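Local structure of racemase, putative (Roseobacter denitrificans, 3TCS) at residues T164-R169 / D198-L203; E187-M192 / H225-F230; I134-S139 / L332-E337. The protein binds magnesium and probably acts as a racemase or hydro-lyase of the mandelate racemase and muconate lactonizing enzyme family. One frame throughout, in Å; residues are numbered along the deposited sequence.

Interaction 1: residues T164-R169 / D198-L203; sequences TAFKVR and DDVDLL. With DAL (D-alanine), chain L.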
loop_
_atom_site.group_PDB
_atom_site.type_symbol
_atom_site.label_atom_id
_atom_site.label_comp_id
_atom_site.label_asym_id
_atom_site.label_seq_id
_atom_site.Cartn_x
_atom_site.Cartn_y
_atom_site.Cartn_z
ATOM N N THR B 164 14.865 21.464 24.492
ATOM C CA THR B 164 15.245 22.739 23.876
ATOM C C THR B 164 14.769 22.806 22.421
ATOM O O THR B 164 15.238 23.633 21.631
ATOM C CB THR B 164 16.772 22.966 23.911
ATOM O OG1 THR B 164 17.428 21.927 23.176
ATOM C CG2 THR B 164 17.278 22.974 25.354
ATOM N N ALA B 165 13.833 21.924 22.078
ATOM C CA ALA B 165 13.246 21.860 20.741
ATOM C C ALA B 165 11.805 21.398 20.938
ATOM O O ALA B 165 11.536 20.534 21.775
ATOM C CB ALA B 165 14.020 20.876 19.854
ATOM N N PHE B 166 10.881 21.983 20.178
ATOM C CA PHE B 166 9.461 21.672 20.312
ATOM C C PHE B 166 8.732 21.699 18.976
ATOM O O PHE B 166 8.983 22.574 18.150
ATOM C CB PHE B 166 8.802 22.709 21.232
ATOM C CG PHE B 166 9.479 22.855 22.558
ATOM C CD1 PHE B 166 9.016 22.158 23.665
ATOM C CD2 PHE B 166 10.635 23.625 22.680
ATOM C CE1 PHE B 166 9.701 22.216 24.882
ATOM C CE2 PHE B 166 11.327 23.690 23.889
ATOM C CZ PHE B 166 10.857 22.982 24.991
ATOM N N LYS B 167 7.819 20.754 18.774
ATOM C CA LYS B 167 7.031 20.717 17.547
ATOM C C LYS B 167 5.533 20.765 17.858
ATOM O O LYS B 167 5.043 20.042 18.727
ATOM C CB LYS B 167 7.339 19.459 16.721
ATOM C CG LYS B 167 6.675 19.491 15.332
ATOM C CD LYS B 167 7.206 18.409 14.387
ATOM C CE LYS B 167 6.580 17.042 14.645
ATOM N NZ LYS B 167 7.162 16.006 13.724
ATOM N N VAL B 168 4.813 21.626 17.149
ATOM C CA VAL B 168 3.376 21.759 17.334
ATOM C C VAL B 168 2.699 21.532 15.986
ATOM O O VAL B 168 3.373 21.243 14.996
ATOM C CB VAL B 168 2.997 23.155 17.898
ATOM C CG1 VAL B 168 3.632 23.344 19.266
ATOM C CG2 VAL B 168 3.441 24.254 16.940
ATOM N N ARG B 169 1.378 21.671 15.943
ATOM C CA ARG B 169 0.624 21.426 14.714
ATOM C C ARG B 169 0.034 22.667 14.061
ATOM O O ARG B 169 -0.408 23.593 14.743
ATOM C CB ARG B 169 -0.522 20.448 14.998
ATOM C CG ARG B 169 -0.095 19.171 15.706
ATOM C CD ARG B 169 0.659 18.235 14.773
ATOM N NE ARG B 169 1.617 17.406 15.502
ATOM C CZ ARG B 169 2.318 16.415 14.959
ATOM N NH1 ARG B 169 2.166 16.113 13.678
ATOM N NH2 ARG B 169 3.194 15.747 15.691
ATOM N N ASP B 198 13.547 32.659 22.919
ATOM C CA ASP B 198 14.405 32.692 21.738
ATOM C C ASP B 198 15.488 31.622 21.699
ATOM O O ASP B 198 16.104 31.405 20.658
ATOM C CB ASP B 198 15.111 34.042 21.629
ATOM C CG ASP B 198 14.164 35.207 21.724
ATOM O OD1 ASP B 198 13.104 35.168 21.070
ATOM O OD2 ASP B 198 14.494 36.167 22.448
ATOM N N ASP B 199 15.734 30.962 22.821
ATOM C CA ASP B 199 16.802 29.972 22.852
ATOM C C ASP B 199 16.394 28.516 22.685
ATOM O O ASP B 199 17.076 27.618 23.175
ATOM C CB ASP B 199 17.621 30.148 24.130
ATOM C CG ASP B 199 18.168 31.562 24.276
ATOM O OD1 ASP B 199 18.702 32.094 23.283
ATOM O OD2 ASP B 199 18.067 32.137 25.382
ATOM N N VAL B 200 15.282 28.283 21.998
ATOM C CA VAL B 200 14.823 26.925 21.737
ATOM C C VAL B 200 14.454 26.807 20.264
ATOM O O VAL B 200 14.137 27.802 19.612
ATOM C CB VAL B 200 13.583 26.545 22.586
ATOM C CG1 VAL B 200 13.921 26.613 24.060
ATOM C CG2 VAL B 200 12.413 27.457 22.256
ATOM N N ASP B 201 14.519 25.594 19.731
ATOM C CA ASP B 201 14.160 25.374 18.339
ATOM C C ASP B 201 12.667 25.122 18.270
ATOM O O ASP B 201 12.110 24.420 19.112
ATOM C CB ASP B 201 14.898 24.165 17.764
ATOM C CG ASP B 201 16.374 24.422 17.567
ATOM O OD1 ASP B 201 16.722 25.468 16.977
ATOM O OD2 ASP B 201 17.185 23.572 17.990
ATOM N N LEU B 202 12.018 25.695 17.268
ATOM C CA LEU B 202 10.588 25.507 17.110
ATOM C C LEU B 202 10.311 24.872 15.762
ATOM O O LEU B 202 10.796 25.340 14.727
ATOM C CB LEU B 202 9.857 26.845 17.235
ATOM C CG LEU B 202 10.022 27.525 18.595
ATOM C CD1 LEU B 202 9.284 28.861 18.600
ATOM C CD2 LEU B 202 9.474 26.606 19.689
ATOM N N LEU B 203 9.536 23.794 15.795
ATOM C CA LEU B 203 9.168 23.040 14.606
ATOM C C LEU B 203 7.650 23.037 14.483
ATOM O O LEU B 203 6.942 23.249 15.465
ATOM C CB LEU B 203 9.634 21.589 14.737
ATOM C CG LEU B 203 11.114 21.265 14.953
ATOM C CD1 LEU B 203 11.580 21.734 16.335
ATOM C CD2 LEU B 203 11.299 19.762 14.818
HETATM N N DAL L . 5.673 13.788 12.843
HETATM C CA DAL L . 4.344 13.865 13.477
HETATM C CB DAL L . 4.308 13.025 14.746
HETATM C C DAL L . 3.306 13.365 12.532
HETATM O O DAL L . 3.150 13.896 11.480
#
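Ala165, Phe166 and Lys167 pair in parallel with Asp201, Leu202 and Leu203, joining two neighbouring strands of the barrel. Helix 184-196 connects them, giving the classic beta-alpha-beta unit. Four backbone hydrogen bonds close the seam, the shortest from Leu203 N to Phe166 O at 2.7 Å. Packing is densest at the Leu203 end, on the face shared by Ala165 and Lys167. Here Leu203 CD1 reaches back over the backbone to lie 3.3 Å from Phe166 O. The aliphatic part of Lys167 runs across Leu203 at about a right angle, with CG 3.7 Å from Leu203 CB. On the reverse face Phe166 turns one edge of its ring to Val200, whose CB lies near the ring plane and 3.9 Å from Phe166 CE2. Leu202 CD2 adds a looser touch, 4.2 Å from Phe166 CB, while helix 147-161 supplies further packing for the ring. The opposite end thins out toward solvent: Thr164, Val200 and Asp201 are partly exposed, and the turn at Asp198 and Asp199 is exposed. Arg135 ties this edge down by engaging both the Asp201 carboxylate and the Thr164 hydroxyl. At the buried end Lys167 starts with CG anti to the backbone N (chi1 -172°), then bends at chi3 (80°), which brings NZ within 2.8 Å of the D-alanine N. Arg169 presents its guanidinium edge-on to the ligand, with NH2 3.1 Å from the D-alanine CB. Tyr137, Glu231 and Glu333 also hold Lys167 NZ. The chemistry thus runs from an apolar, backbone-bonded seam to a polar tip, where these three partners together fix the position of Lys167 NZ beside the ligand amine.

Interaction 2: residues E187-M192 / H225-F230; sequences EIIPTM and HGFCHF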
loop_
_atom_site.group_PDB
_atom_site.type_symbol
_atom_site.label_atom_id
_atom_site.label_comp_id
_atom_site.label_asym_id
_atom_site.label_seq_id
_atom_site.Cartn_x
_atom_site.Cartn_y
_atom_site.Cartn_z
ATOM N N GLU B 187 -2.165 32.183 15.266
ATOM C CA GLU B 187 -1.932 32.440 16.682
ATOM C C GLU B 187 -0.843 31.569 17.302
ATOM O O GLU B 187 -0.014 32.053 18.069
ATOM C CB GLU B 187 -3.229 32.253 17.481
ATOM C CG GLU B 187 -3.010 32.232 18.990
ATOM C CD GLU B 187 -4.296 32.069 19.776
ATOM O OE1 GLU B 187 -5.248 31.446 19.257
ATOM O OE2 GLU B 187 -4.350 32.547 20.926
ATOM N N ILE B 188 -0.835 30.286 16.959
ATOM C CA ILE B 188 0.132 29.373 17.551
ATOM C C ILE B 188 1.594 29.687 17.233
ATOM O O ILE B 188 2.469 29.469 18.070
ATOM C CB ILE B 188 -0.203 27.899 17.165
ATOM C CG1 ILE B 188 0.383 26.943 18.203
ATOM C CG2 ILE B 188 0.327 27.581 15.776
ATOM C CD1 ILE B 188 -0.103 25.503 18.051
ATOM N N ILE B 189 1.864 30.221 16.045
ATOM C CA ILE B 189 3.241 30.524 15.667
ATOM C C ILE B 189 3.899 31.552 16.591
ATOM O O ILE B 189 4.918 31.257 17.212
ATOM C CB ILE B 189 3.315 30.960 14.185
ATOM C CG1 ILE B 189 2.915 29.770 13.300
ATOM C CG2 ILE B 189 4.713 31.448 13.842
ATOM C CD1 ILE B 189 2.888 30.072 11.817
ATOM N N PRO B 190 3.336 32.770 16.697
ATOM C CA PRO B 190 3.965 33.744 17.593
ATOM C C PRO B 190 3.868 33.327 19.062
ATOM O O PRO B 190 4.766 33.615 19.846
ATOM C CB PRO B 190 3.195 35.038 17.307
ATOM C CG PRO B 190 1.853 34.554 16.837
ATOM C CD PRO B 190 2.223 33.384 15.952
ATOM N N THR B 191 2.786 32.643 19.427
ATOM C CA THR B 191 2.604 32.202 20.811
ATOM C C THR B 191 3.731 31.286 21.276
ATOM O O THR B 191 4.228 31.424 22.393
ATOM C CB THR B 191 1.249 31.468 21.007
ATOM O OG1 THR B 191 0.173 32.395 20.826
ATOM C CG2 THR B 191 1.154 30.875 22.409
ATOM N N MET B 192 4.134 30.343 20.433
ATOM C CA MET B 192 5.218 29.439 20.813
ATOM C C MET B 192 6.542 30.189 20.985
ATOM O O MET B 192 7.275 29.961 21.949
ATOM C CB MET B 192 5.375 28.328 19.774
ATOM C CG MET B 192 4.268 27.279 19.830
ATOM S SD MET B 192 4.152 26.513 21.466
ATOM C CE MET B 192 5.726 25.651 21.494
ATOM N N HIS B 225 9.150 34.188 12.591
ATOM C CA HIS B 225 9.314 33.934 14.014
ATOM C C HIS B 225 10.410 32.924 14.327
ATOM O O HIS B 225 10.411 32.290 15.382
ATOM C CB HIS B 225 7.990 33.497 14.636
ATOM C CG HIS B 225 6.948 34.569 14.612
ATOM N ND1 HIS B 225 6.157 34.811 13.511
ATOM C CD2 HIS B 225 6.623 35.516 15.523
ATOM C CE1 HIS B 225 5.390 35.862 13.743
ATOM N NE2 HIS B 225 5.654 36.308 14.958
ATOM N N GLY B 226 11.341 32.781 13.394
ATOM C CA GLY B 226 12.470 31.897 13.599
ATOM C C GLY B 226 12.275 30.394 13.665
ATOM O O GLY B 226 13.168 29.712 14.153
ATOM N N PHE B 227 11.138 29.867 13.213
ATOM C CA PHE B 227 10.952 28.412 13.223
ATOM C C PHE B 227 11.996 27.840 12.266
ATOM O O PHE B 227 12.385 28.501 11.309
ATOM C CB PHE B 227 9.547 28.022 12.743
ATOM C CG PHE B 227 8.504 28.035 13.825
ATOM C CD1 PHE B 227 8.206 29.207 14.514
ATOM C CD2 PHE B 227 7.796 26.876 14.135
ATOM C CE1 PHE B 227 7.212 29.225 15.498
ATOM C CE2 PHE B 227 6.806 26.880 15.113
ATOM C CZ PHE B 227 6.511 28.060 15.797
ATOM N N CYS B 228 12.438 26.610 12.503
ATOM C CA CYS B 228 13.468 26.024 11.647
ATOM C C CYS B 228 13.057 24.728 10.964
ATOM O O CYS B 228 13.874 24.106 10.290
ATOM C CB CYS B 228 14.717 25.748 12.479
ATOM S SG CYS B 228 14.448 24.513 13.782
ATOM N N HIS B 229 11.791 24.345 11.091
ATOM C CA HIS B 229 11.341 23.070 10.542
ATOM C C HIS B 229 9.850 23.134 10.179
ATOM O O HIS B 229 9.013 23.354 11.043
ATOM C CB HIS B 229 11.646 22.027 11.631
ATOM C CG HIS B 229 11.204 20.632 11.329
ATOM N ND1 HIS B 229 12.087 19.575 11.300
ATOM C CD2 HIS B 229 9.969 20.092 11.207
ATOM C CE1 HIS B 229 11.416 18.444 11.185
ATOM N NE2 HIS B 229 10.127 18.728 11.128
ATOM N N PHE B 230 9.540 22.970 8.893
ATOM C CA PHE B 230 8.164 23.014 8.387
ATOM C C PHE B 230 7.858 21.641 7.788
ATOM O O PHE B 230 8.249 21.333 6.655
ATOM C CB PHE B 230 8.045 24.118 7.324
ATOM C CG PHE B 230 6.629 24.419 6.890
ATOM C CD1 PHE B 230 5.537 23.863 7.549
ATOM C CD2 PHE B 230 6.397 25.287 5.828
ATOM C CE1 PHE B 230 4.230 24.172 7.156
ATOM C CE2 PHE B 230 5.101 25.605 5.426
ATOM C CZ PHE B 230 4.015 25.048 6.089
#
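This is van der Waals packing of a helix against a turn on the outer layer of the barrel: Ile189, Pro190 and Met192 of helix 184-196 meet His225 and Phe227, which lie between helix 212-224 and strand 229-231. The pivot is the Ile189 methyl CG2, which sits anti to the backbone N and projects between the two aromatic rings. It lies 3.7 Å from His225 ND1 and equally near Phe227 CE1; the Ile189 and His225 side chains cross at about a right angle. Pro190 covers one face of that imidazole with CA, and its CB approaches His225 NE2 to 3.6 Å. The Phe227 ring meets the helix differently: its edge faces a backbone oxygen, with CE1 3.5 Å from Ile189 O near the ring plane. Met192 contributes chiefly its first carbon, CB, at 4.1 Å from Phe227 CZ; the remainder of the side chain, bent at chi2 and chi3, turns toward helix 147-161. Pro190 has no N-H to give, and the helix is kinked there. The neighbouring turn is secured by Glu187 O, which accepts from both Thr191 N and Thr191 OG1, the latter at 2.8 Å. On the other segment Gly226, with positive phi, is the C-prime residue of a Schellman motif ending helix 212-224. His225 is held by ND1 on Met221 O, while Arg193 bonds its carbonyl oxygen. Around the contact, Met221 and Leu222 of helix 212-224 pack on Ile189, Leu154 of helix 147-161 meets Met192, and Leu202 and Ile204 of strand 201-205 lie against Phe227.

Interaction 3: residues I134-S139 / L332-E337; sequences IRAYAS and LEFSIE. With DAL (D-alanine), chain L.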
loop_
_atom_site.group_PDB
_atom_site.type_symbol
_atom_site.label_atom_id
_atom_site.label_comp_id
_atom_site.label_asym_id
_atom_site.label_seq_id
_atom_site.Cartn_x
_atom_site.Cartn_y
_atom_site.Cartn_z
ATOM N N ILE B 134 20.927 11.161 22.812
ATOM C CA ILE B 134 20.376 11.692 21.571
ATOM C C ILE B 134 19.466 12.839 21.980
ATOM O O ILE B 134 18.569 12.663 22.808
ATOM C CB ILE B 134 19.511 10.659 20.803
ATOM C CG1 ILE B 134 20.287 9.361 20.574
ATOM C CG2 ILE B 134 19.090 11.242 19.461
ATOM C CD1 ILE B 134 20.208 8.389 21.739
ATOM N N ARG B 135 19.703 14.019 21.420
ATOM C CA ARG B 135 18.869 15.167 21.747
ATOM C C ARG B 135 17.465 14.895 21.219
ATOM O O ARG B 135 17.304 14.411 20.105
ATOM C CB ARG B 135 19.426 16.430 21.097
ATOM C CG ARG B 135 18.608 17.670 21.387
ATOM C CD ARG B 135 19.077 18.823 20.525
ATOM N NE ARG B 135 18.286 20.028 20.752
ATOM C CZ ARG B 135 18.289 21.073 19.933
ATOM N NH1 ARG B 135 19.035 21.051 18.836
ATOM N NH2 ARG B 135 17.554 22.140 20.214
ATOM N N ALA B 136 16.451 15.212 22.013
ATOM C CA ALA B 136 15.074 14.978 21.601
ATOM C C ALA B 136 14.270 16.263 21.514
ATOM O O ALA B 136 14.594 17.249 22.178
ATOM C CB ALA B 136 14.408 14.030 22.580
ATOM N N TYR B 137 13.237 16.267 20.677
ATOM C CA TYR B 137 12.379 17.435 20.602
ATOM C C TYR B 137 11.004 17.017 21.101
ATOM O O TYR B 137 10.509 15.945 20.742
ATOM C CB TYR B 137 12.331 18.017 19.178
ATOM C CG TYR B 137 11.609 17.227 18.100
ATOM C CD1 TYR B 137 10.224 17.293 17.967
ATOM C CD2 TYR B 137 12.329 16.509 17.139
ATOM C CE1 TYR B 137 9.566 16.672 16.887
ATOM C CE2 TYR B 137 11.683 15.886 16.055
ATOM C CZ TYR B 137 10.307 15.978 15.935
ATOM O OH TYR B 137 9.680 15.410 14.845
ATOM N N ALA B 138 10.413 17.835 21.972
ATOM C CA ALA B 138 9.098 17.535 22.525
ATOM C C ALA B 138 8.074 17.678 21.412
ATOM O O ALA B 138 7.891 18.754 20.844
ATOM C CB ALA B 138 8.776 18.477 23.672
ATOM N N SER B 139 7.402 16.581 21.095
ATOM C CA SER B 139 6.438 16.595 20.014
ATOM C C SER B 139 4.979 16.516 20.462
ATOM O O SER B 139 4.561 15.539 21.080
ATOM C CB SER B 139 6.765 15.446 19.051
ATOM O OG SER B 139 6.053 15.557 17.834
ATOM N N LEU B 332 15.715 13.651 18.005
ATOM C CA LEU B 332 14.778 12.532 18.030
ATOM C C LEU B 332 13.369 13.058 18.306
ATOM O O LEU B 332 13.174 13.819 19.251
ATOM C CB LEU B 332 15.156 11.579 19.171
ATOM C CG LEU B 332 14.175 10.454 19.508
ATOM C CD1 LEU B 332 14.483 9.251 18.633
ATOM C CD2 LEU B 332 14.295 10.081 20.989
ATOM N N GLU B 333 12.389 12.662 17.499
ATOM C CA GLU B 333 11.023 13.099 17.766
ATOM C C GLU B 333 10.608 12.409 19.065
ATOM O O GLU B 333 10.777 11.195 19.216
ATOM C CB GLU B 333 10.076 12.692 16.638
ATOM C CG GLU B 333 8.615 12.942 16.999
ATOM C CD GLU B 333 7.679 12.909 15.815
ATOM O OE1 GLU B 333 7.915 12.156 14.844
ATOM O OE2 GLU B 333 6.682 13.648 15.868
ATOM N N PHE B 334 10.086 13.173 20.014
ATOM C CA PHE B 334 9.695 12.578 21.284
ATOM C C PHE B 334 8.299 13.021 21.696
ATOM O O PHE B 334 8.101 14.154 22.117
ATOM C CB PHE B 334 10.701 12.969 22.364
ATOM C CG PHE B 334 10.593 12.148 23.618
ATOM C CD1 PHE B 334 11.163 10.880 23.685
ATOM C CD2 PHE B 334 9.903 12.635 24.722
ATOM C CE1 PHE B 334 11.047 10.106 24.840
ATOM C CE2 PHE B 334 9.779 11.869 25.883
ATOM C CZ PHE B 334 10.354 10.602 25.939
ATOM N N SER B 335 7.330 12.121 21.572
ATOM C CA SER B 335 5.959 12.442 21.939
ATOM C C SER B 335 5.852 12.788 23.417
ATOM O O SER B 335 6.397 12.081 24.265
ATOM C CB SER B 335 5.036 11.261 21.651
ATOM O OG SER B 335 3.742 11.525 22.163
ATOM N N ILE B 336 5.158 13.879 23.730
ATOM C CA ILE B 336 4.981 14.258 25.126
ATOM C C ILE B 336 3.519 14.131 25.560
ATOM O O ILE B 336 3.121 14.659 26.594
ATOM C CB ILE B 336 5.523 15.700 25.413
ATOM C CG1 ILE B 336 5.071 16.692 24.340
ATOM C CG2 ILE B 336 7.056 15.671 25.451
ATOM C CD1 ILE B 336 3.596 17.027 24.367
ATOM N N GLU B 337 2.725 13.410 24.770
ATOM C CA GLU B 337 1.313 13.207 25.093
ATOM C C GLU B 337 1.181 12.225 26.255
ATOM O O GLU B 337 2.060 11.394 26.482
ATOM C CB GLU B 337 0.553 12.664 23.874
ATOM C CG GLU B 337 0.576 13.563 22.640
ATOM C CD GLU B 337 -0.026 14.934 22.898
ATOM O OE1 GLU B 337 -0.794 15.081 23.875
ATOM O OE2 GLU B 337 0.259 15.868 22.118
HETATM N N DAL L . 5.673 13.788 12.843
HETATM C CA DAL L . 4.344 13.865 13.477
HETATM C CB DAL L . 4.308 13.025 14.746
HETATM C C DAL L . 3.306 13.365 12.532
HETATM O O DAL L . 3.150 13.896 11.480
#
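Tyr137 and Glu333 face each other across the seam that closes the modified (beta/alpha)7beta TIM barrel of the enolase superfamily, where the first barrel strand, 132-139, pairs in parallel with the last, 332-335. Five backbone hydrogen bonds run along it, from Leu332 N on Arg135 O at 2.7 Å to the longer Ile336 N on Ser139 O. The Glu333 side chain can be followed along the tyrosine. Its CA already lies over one face of the Tyr137 ring, a CH-pi contact 3.6 Å from the centroid. CB comes next, 3.3 Å from Tyr137 OH. CG stays close to the same hydroxyl and to CZ, and CD is still only 3.3 Å from OH. With CG anti to the backbone N (chi1 171°) and the chain extended beyond it, the glutamate therefore passes obliquely over the phenol from ring face to hydroxyl, its carboxylate plane turned 26° from the ring. At the tip OE1 accepts from Cys308 N. OE2 faces Ser139 OG at 2.8 Å, although its exact place is doubtful. The buried carboxylate thus sits in a polar cluster at the D-alanine pocket. Tyr137 gets there with CG between its backbone N and carbonyl carbon (chi1 70°), which folds the ring over toward strand 332-335. The other face of the sheet is apolar: Ala136 CB packs on Phe334 CB, Ile134 meets Leu332 obliquely, and helix 314-322 covers Leu332. Where the strand gives way to loop, Ile336 turns its CG2 methyl onto Ala138, 3.7 Å from the methyl carbon CB.

The three contacts lie on the same side of the chain's centre and reach the same sheet. Strand 132-139 of interaction 3 is the sheet neighbour of strand 165-169 of interaction 1, their contact centres about 10 Å apart. Two polar links join them: Asp201 OD2 to Arg135 NH2 at 2.7 Å at the partly exposed end of the seam, and Lys167 NZ to Tyr137 OH at 2.8 Å beside D-alanine. Interaction 2 adjoins interaction 1 along the sheet, where Leu202 O and Cys228 N, 3.0 Å apart, probably share a hydrogen bond. Interactions 1 and 3 bring Lys167, Arg169 and Glu333 to the ligand pocket, whereas the Phe227 side chain of interaction 2 stays about 13 Å from both D-alanine and a bound magnesium ion.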